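Long-range contact in O-ureido-L-serine synthase (Streptomyces lavendulae, PDB 3X44), which catalyses the addition of hydroxyurea to O-acetyl-L-serine, a pyridoxal phosphate-dependent step in D-cycloserine biosynthesis, and also makes L-cysteine from sulfide: residues A[143-157]-A[177-189]. The protein carries 1 engineered substitution. Numbering follows the deposited sequence.
With PUS ((E)-O-(carbamoylamino)-N-({3-hydroxy-2-methyl-5-[(phosphonooxy)methyl]pyridin-4-yl}methylidene)-L-serine), chain C.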
loop_
_atom_site.group_PDB
_atom_site.type_symbol
_atom_site.label_atom_id
_atom_site.label_comp_id
_atom_site.label_asym_id
_atom_site.label_seq_id
_atom_site.Cartn_x
_atom_site.Cartn_y
_atom_site.Cartn_z
ATOM N N PHE A 143 30.573 -7.698 1.195
ATOM C CA PHE A 143 30.766 -8.769 2.174
ATOM C C PHE A 143 31.164 -8.282 3.558
ATOM O O PHE A 143 31.203 -9.069 4.513
ATOM C CB PHE A 143 31.831 -9.748 1.683
ATOM C CG PHE A 143 31.465 -10.447 0.414
ATOM C CD1 PHE A 143 30.602 -11.541 0.433
ATOM C CD2 PHE A 143 31.997 -10.031 -0.805
ATOM C CE1 PHE A 143 30.281 -12.209 -0.738
ATOM C CE2 PHE A 143 31.679 -10.693 -1.980
ATOM C CZ PHE A 143 30.820 -11.785 -1.949
ATOM N N ASP A 144 31.454 -6.990 3.671
ATOM C CA ASP A 144 31.881 -6.429 4.948
ATOM C C ASP A 144 31.151 -5.147 5.340
ATOM O O ASP A 144 31.278 -4.671 6.470
ATOM C CB ASP A 144 33.385 -6.155 4.905
ATOM C CG ASP A 144 34.204 -7.423 4.754
ATOM O OD1 ASP A 144 34.368 -8.148 5.760
ATOM O OD2 ASP A 144 34.685 -7.691 3.630
ATOM N N ASN A 145 30.385 -4.591 4.414
ATOM C CA ASN A 145 29.676 -3.355 4.688
ATOM C C ASN A 145 28.453 -3.521 5.579
ATOM O O ASN A 145 27.471 -4.162 5.193
ATOM C CB ASN A 145 29.267 -2.681 3.378
ATOM C CG ASN A 145 28.925 -1.226 3.566
ATOM O OD1 ASN A 145 28.476 -0.825 4.636
ATOM N ND2 ASN A 145 29.132 -0.423 2.528
ATOM N N PRO A 146 28.493 -2.923 6.780
ATOM C CA PRO A 146 27.397 -2.984 7.752
ATOM C C PRO A 146 26.085 -2.480 7.151
ATOM O O PRO A 146 25.005 -2.872 7.589
ATOM C CB PRO A 146 27.878 -2.093 8.894
ATOM C CG PRO A 146 29.365 -2.075 8.760
ATOM C CD PRO A 146 29.626 -2.126 7.288
ATOM N N ALA A 147 26.188 -1.609 6.151
ATOM C CA ALA A 147 25.013 -1.051 5.481
ATOM C C ALA A 147 24.201 -2.128 4.761
ATOM O O ALA A 147 23.061 -1.901 4.370
ATOM C CB ALA A 147 25.446 0.026 4.487
ATOM N N ASN A 148 24.800 -3.297 4.584
ATOM C CA ASN A 148 24.150 -4.412 3.911
ATOM C C ASN A 148 23.113 -5.030 4.858
ATOM O O ASN A 148 21.913 -4.850 4.660
ATOM C CB ASN A 148 25.225 -5.421 3.472
ATOM C CG ASN A 148 24.652 -6.728 2.944
ATOM O OD1 ASN A 148 23.434 -6.933 2.894
ATOM N ND2 ASN A 148 25.544 -7.626 2.543
ATOM N N PRO A 149 23.560 -5.732 5.917
ATOM C CA PRO A 149 22.603 -6.340 6.849
ATOM C C PRO A 149 21.653 -5.336 7.512
ATOM O O PRO A 149 20.524 -5.678 7.868
ATOM C CB PRO A 149 23.499 -7.049 7.880
ATOM C CG PRO A 149 24.818 -6.373 7.770
ATOM C CD PRO A 149 24.953 -6.000 6.324
ATOM N N SER A 150 22.108 -4.096 7.672
ATOM C CA SER A 150 21.286 -3.077 8.307
ATOM C C SER A 150 20.031 -2.748 7.506
ATOM O O SER A 150 18.967 -2.551 8.082
ATOM C CB SER A 150 22.103 -1.802 8.551
ATOM O OG SER A 150 22.065 -0.949 7.420
ATOM N N TYR A 151 20.130 -2.688 6.184
ATOM C CA TYR A 151 18.931 -2.389 5.406
ATOM C C TYR A 151 17.962 -3.558 5.503
ATOM O O TYR A 151 16.765 -3.386 5.332
ATOM C CB TYR A 151 19.270 -2.114 3.941
ATOM C CG TYR A 151 18.229 -1.261 3.237
ATOM C CD1 TYR A 151 18.199 0.127 3.401
ATOM C CD2 TYR A 151 17.284 -1.847 2.394
ATOM C CE1 TYR A 151 17.240 0.914 2.726
ATOM C CE2 TYR A 151 16.336 -1.077 1.727
ATOM C CZ TYR A 151 16.316 0.295 1.890
ATOM O OH TYR A 151 15.376 1.031 1.199
ATOM N N HIS A 152 18.482 -4.751 5.784
ATOM C CA HIS A 152 17.625 -5.930 5.913
ATOM C C HIS A 152 16.916 -5.943 7.256
ATOM O O HIS A 152 15.791 -6.431 7.367
ATOM C CB HIS A 152 18.441 -7.211 5.746
ATOM C CG HIS A 152 18.864 -7.459 4.333
ATOM N ND1 HIS A 152 17.968 -7.797 3.339
ATOM C CD2 HIS A 152 20.077 -7.386 3.741
ATOM C CE1 HIS A 152 18.616 -7.923 2.195
ATOM N NE2 HIS A 152 19.896 -7.679 2.412
ATOM N N ARG A 153 17.575 -5.410 8.281
ATOM C CA ARG A 153 16.961 -5.353 9.599
ATOM C C ARG A 153 15.805 -4.360 9.543
ATOM O O ARG A 153 14.753 -4.567 10.140
ATOM C CB ARG A 153 17.957 -4.842 10.643
ATOM C CG ARG A 153 19.073 -5.784 11.012
ATOM C CD ARG A 153 19.905 -5.163 12.133
ATOM N NE ARG A 153 21.224 -5.778 12.249
ATOM C CZ ARG A 153 22.339 -5.253 11.751
ATOM N NH1 ARG A 153 22.298 -4.098 11.099
ATOM N NH2 ARG A 153 23.498 -5.881 11.908
ATOM N N GLU A 154 16.015 -3.276 8.809
ATOM C CA GLU A 154 15.024 -2.213 8.736
ATOM C C GLU A 154 13.900 -2.365 7.723
ATOM O O GLU A 154 12.825 -1.799 7.916
ATOM C CB GLU A 154 15.736 -0.869 8.529
ATOM C CG GLU A 154 16.680 -0.512 9.669
ATOM C CD GLU A 154 17.801 0.425 9.258
ATOM O OE1 GLU A 154 17.512 1.487 8.674
ATOM O OE2 GLU A 154 18.975 0.103 9.532
ATOM N N THR A 155 14.135 -3.107 6.644
ATOM C CA THR A 155 13.086 -3.279 5.652
ATOM C C THR A 155 12.622 -4.722 5.511
ATOM O O THR A 155 11.490 -5.044 5.857
ATOM C CB THR A 155 13.527 -2.741 4.270
ATOM O OG1 THR A 155 14.686 -3.447 3.818
ATOM C CG2 THR A 155 13.854 -1.257 4.367
ATOM N N THR A 156 13.497 -5.586 5.006
ATOM C CA THR A 156 13.165 -6.993 4.805
ATOM C C THR A 156 12.562 -7.648 6.039
ATOM O O THR A 156 11.555 -8.346 5.945
ATOM C CB THR A 156 14.404 -7.804 4.411
ATOM O OG1 THR A 156 15.152 -7.072 3.432
ATOM C CG2 THR A 156 13.983 -9.157 3.841
ATOM N N ALA A 157 13.203 -7.438 7.182
ATOM C CA ALA A 157 12.730 -7.992 8.445
ATOM C C ALA A 157 11.424 -7.330 8.901
ATOM O O ALA A 157 10.544 -7.989 9.457
ATOM C CB ALA A 157 13.807 -7.812 9.529
ATOM N N GLY A 177 24.917 -15.464 0.417
ATOM C CA GLY A 177 26.058 -15.121 -0.408
ATOM C C GLY A 177 26.881 -14.242 0.522
ATOM O O GLY A 177 27.910 -14.669 1.047
ATOM N N THR A 178 26.412 -13.018 0.748
ATOM C CA THR A 178 27.094 -12.104 1.662
ATOM C C THR A 178 26.608 -12.365 3.094
ATOM O O THR A 178 27.271 -11.988 4.067
ATOM C CB THR A 178 26.791 -10.633 1.316
ATOM O OG1 THR A 178 25.402 -10.352 1.558
ATOM C CG2 THR A 178 27.117 -10.356 -0.142
ATOM N N THR A 179 25.462 -13.040 3.195
ATOM C CA THR A 179 24.777 -13.365 4.458
ATOM C C THR A 179 24.073 -12.137 5.032
ATOM O O THR A 179 23.526 -12.179 6.135
ATOM C CB THR A 179 25.715 -13.974 5.555
ATOM O OG1 THR A 179 26.354 -12.930 6.300
ATOM C CG2 THR A 179 26.748 -14.882 4.931
ATOM N N GLY A 180 24.050 -11.050 4.266
ATOM C CA GLY A 180 23.384 -9.848 4.740
ATOM C C GLY A 180 21.908 -10.082 5.033
ATOM O O GLY A 180 21.358 -9.529 5.990
ATOM N N THR A 181 21.257 -10.894 4.205
ATOM C CA THR A 181 19.839 -11.180 4.388
ATOM C C THR A 181 19.653 -11.999 5.650
ATOM O O THR A 181 18.859 -11.658 6.507
ATOM C CB THR A 181 19.264 -11.965 3.184
ATOM O OG1 THR A 181 19.222 -11.112 2.035
ATOM C CG2 THR A 181 17.856 -12.447 3.479
ATOM N N LEU A 182 20.406 -13.087 5.745
ATOM C CA LEU A 182 20.349 -13.981 6.895
ATOM C C LEU A 182 20.704 -13.301 8.213
ATOM O O LEU A 182 20.091 -13.571 9.244
ATOM C CB LEU A 182 21.287 -15.162 6.658
ATOM C CG LEU A 182 21.657 -16.009 7.871
ATOM C CD1 LEU A 182 20.451 -16.828 8.282
ATOM C CD2 LEU A 182 22.852 -16.912 7.522
ATOM N N THR A 183 21.699 -12.422 8.189
ATOM C CA THR A 183 22.104 -11.733 9.410
ATOM C C THR A 183 21.124 -10.632 9.811
ATOM O O THR A 183 20.719 -10.547 10.974
ATOM C CB THR A 183 23.522 -11.142 9.263
ATOM O OG1 THR A 183 24.460 -12.210 9.101
ATOM C CG2 THR A 183 23.900 -10.332 10.509
ATOM N N GLY A 184 20.736 -9.800 8.846
ATOM C CA GLY A 184 19.802 -8.717 9.125
ATOM C C GLY A 184 18.447 -9.209 9.601
ATOM O O GLY A 184 17.922 -8.737 10.616
ATOM N N VAL A 185 17.869 -10.160 8.874
ATOM C CA VAL A 185 16.572 -10.693 9.264
ATOM C C VAL A 185 16.704 -11.571 10.509
ATOM O O VAL A 185 15.895 -11.481 11.433
ATOM C CB VAL A 185 15.939 -11.516 8.132
ATOM C CG1 VAL A 185 14.594 -12.071 8.592
ATOM C CG2 VAL A 185 15.734 -10.643 6.903
ATOM N N GLY A 186 17.739 -12.406 10.527
ATOM C CA GLY A 186 17.958 -13.296 11.653
ATOM C C GLY A 186 18.059 -12.582 12.987
ATOM O O GLY A 186 17.564 -13.076 14.006
ATOM N N GLN A 187 18.694 -11.413 12.980
ATOM C CA GLN A 187 18.887 -10.633 14.195
ATOM C C GLN A 187 17.617 -9.967 14.719
ATOM O O GLN A 187 17.441 -9.827 15.933
ATOM C CB GLN A 187 19.968 -9.582 13.965
ATOM C CG GLN A 187 21.376 -10.146 14.047
ATOM C CD GLN A 187 22.435 -9.113 13.764
ATOM O OE1 GLN A 187 22.151 -8.045 13.222
ATOM N NE2 GLN A 187 23.671 -9.422 14.130
ATOM N N MET A 188 16.734 -9.558 13.811
ATOM C CA MET A 188 15.488 -8.922 14.214
ATOM C C MET A 188 14.528 -10.014 14.683
ATOM O O MET A 188 13.743 -9.810 15.610
ATOM C CB MET A 188 14.889 -8.133 13.046
ATOM C CG MET A 188 15.752 -6.949 12.602
ATOM S SD MET A 188 16.490 -6.000 13.970
ATOM C CE MET A 188 15.082 -5.112 14.535
ATOM N N LEU A 189 14.609 -11.174 14.039
ATOM C CA LEU A 189 13.779 -12.306 14.406
ATOM C C LEU A 189 14.150 -12.740 15.820
ATOM O O LEU A 189 13.285 -13.148 16.597
ATOM C CB LEU A 189 14.014 -13.476 13.451
ATOM C CG LEU A 189 13.333 -13.422 12.086
ATOM C CD1 LEU A 189 13.844 -14.565 11.225
ATOM C CD2 LEU A 189 11.824 -13.495 12.256
HETATM N N PUS C . 24.122 -11.982 -4.520
HETATM C CA PUS C . 25.322 -11.082 -4.280
HETATM C CB PUS C . 26.494 -11.858 -3.580
HETATM O OG PUS C . 26.921 -13.017 -4.428
HETATM N ND PUS C . 28.333 -13.285 -4.270
HETATM C CE PUS C . 28.739 -14.511 -3.872
HETATM N NZ2 PUS C . 27.880 -15.341 -3.254
HETATM O OZ1 PUS C . 29.861 -14.859 -4.065
HETATM C C PUS C . 25.806 -10.531 -5.639
HETATM O O PUS C . 25.048 -10.508 -6.568
HETATM O OT PUS C . 26.937 -10.125 -5.765
HETATM C C2 PUS C . 20.725 -14.766 -5.219
HETATM C C3 PUS C . 21.764 -13.735 -5.042
HETATM C C4 PUS C . 22.333 -13.525 -3.705
HETATM C C5 PUS C . 21.827 -14.330 -2.588
HETATM C C6 PUS C . 20.780 -15.327 -2.862
HETATM C C2A PUS C . 20.149 -15.038 -6.580
HETATM C C4A PUS C . 23.527 -12.621 -3.499
HETATM C C5A PUS C . 22.365 -14.157 -1.176
HETATM N N1 PUS C . 20.289 -15.503 -4.138
HETATM O O3 PUS C . 22.134 -12.961 -6.080
HETATM O O1P PUS C . 23.951 -11.771 -0.129
HETATM O O2P PUS C . 22.063 -11.358 1.231
HETATM O O3P PUS C . 23.194 -13.443 1.385
HETATM O O4P PUS C . 21.876 -12.908 -0.583
HETATM P P PUS C . 22.779 -12.372 0.477
#
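The imidazole of His152 lies flat against the first turn of helix 180-189: Thr181 CA sits over the centre of one face, 3.8 Å from the ring centroid, a CH-pi contact, with Thr181 OG1 over the same face. Asn148 OD1 and Thr156 CB lie at the ring's edge, and a hydrogen bond between ND1 and Thr156 OG1 (2.9 Å) fixes its rotation. The Phe143 ring has Gly177 O and the ureido group of PUS at its edge, and Thr178 CG2 3.7 Å from CE1. The Arg153 guanidinium takes Gln187 OE1 at its edge; NE (2.6 Å) and NH2 (2.9 Å) both donate to that oxygen, NE almost along the C=O axis, with the two planar groups 19° apart. The axes of helices 147-157 and 180-189 cross at -49°, 7.2 Å apart at closest approach, which Gly180 and Gly184 permit; His152 enters as a knob among Gly180, Thr181, Gly184 and Val185. Gly177 to Thr181 form the phosphate-binding loop of this fold-type II PLP enzyme: the backbone N atoms of Gly177, Thr178, Thr179 and Thr181 and the hydroxyls of Thr178 and Thr181 all donate to the phosphate, at the N-terminus of the helix, whose dipole would favour the anion. Thr178 OG1 gives its proton to PUS O1P (2.6 Å) and accepts from Asn148 ND2 (2.9 Å, in the amide plane) and Gly180 N, the latter closing an ST turn. Farther along, Met188 lays CB against Ala157 CB and CG against Arg153 CB.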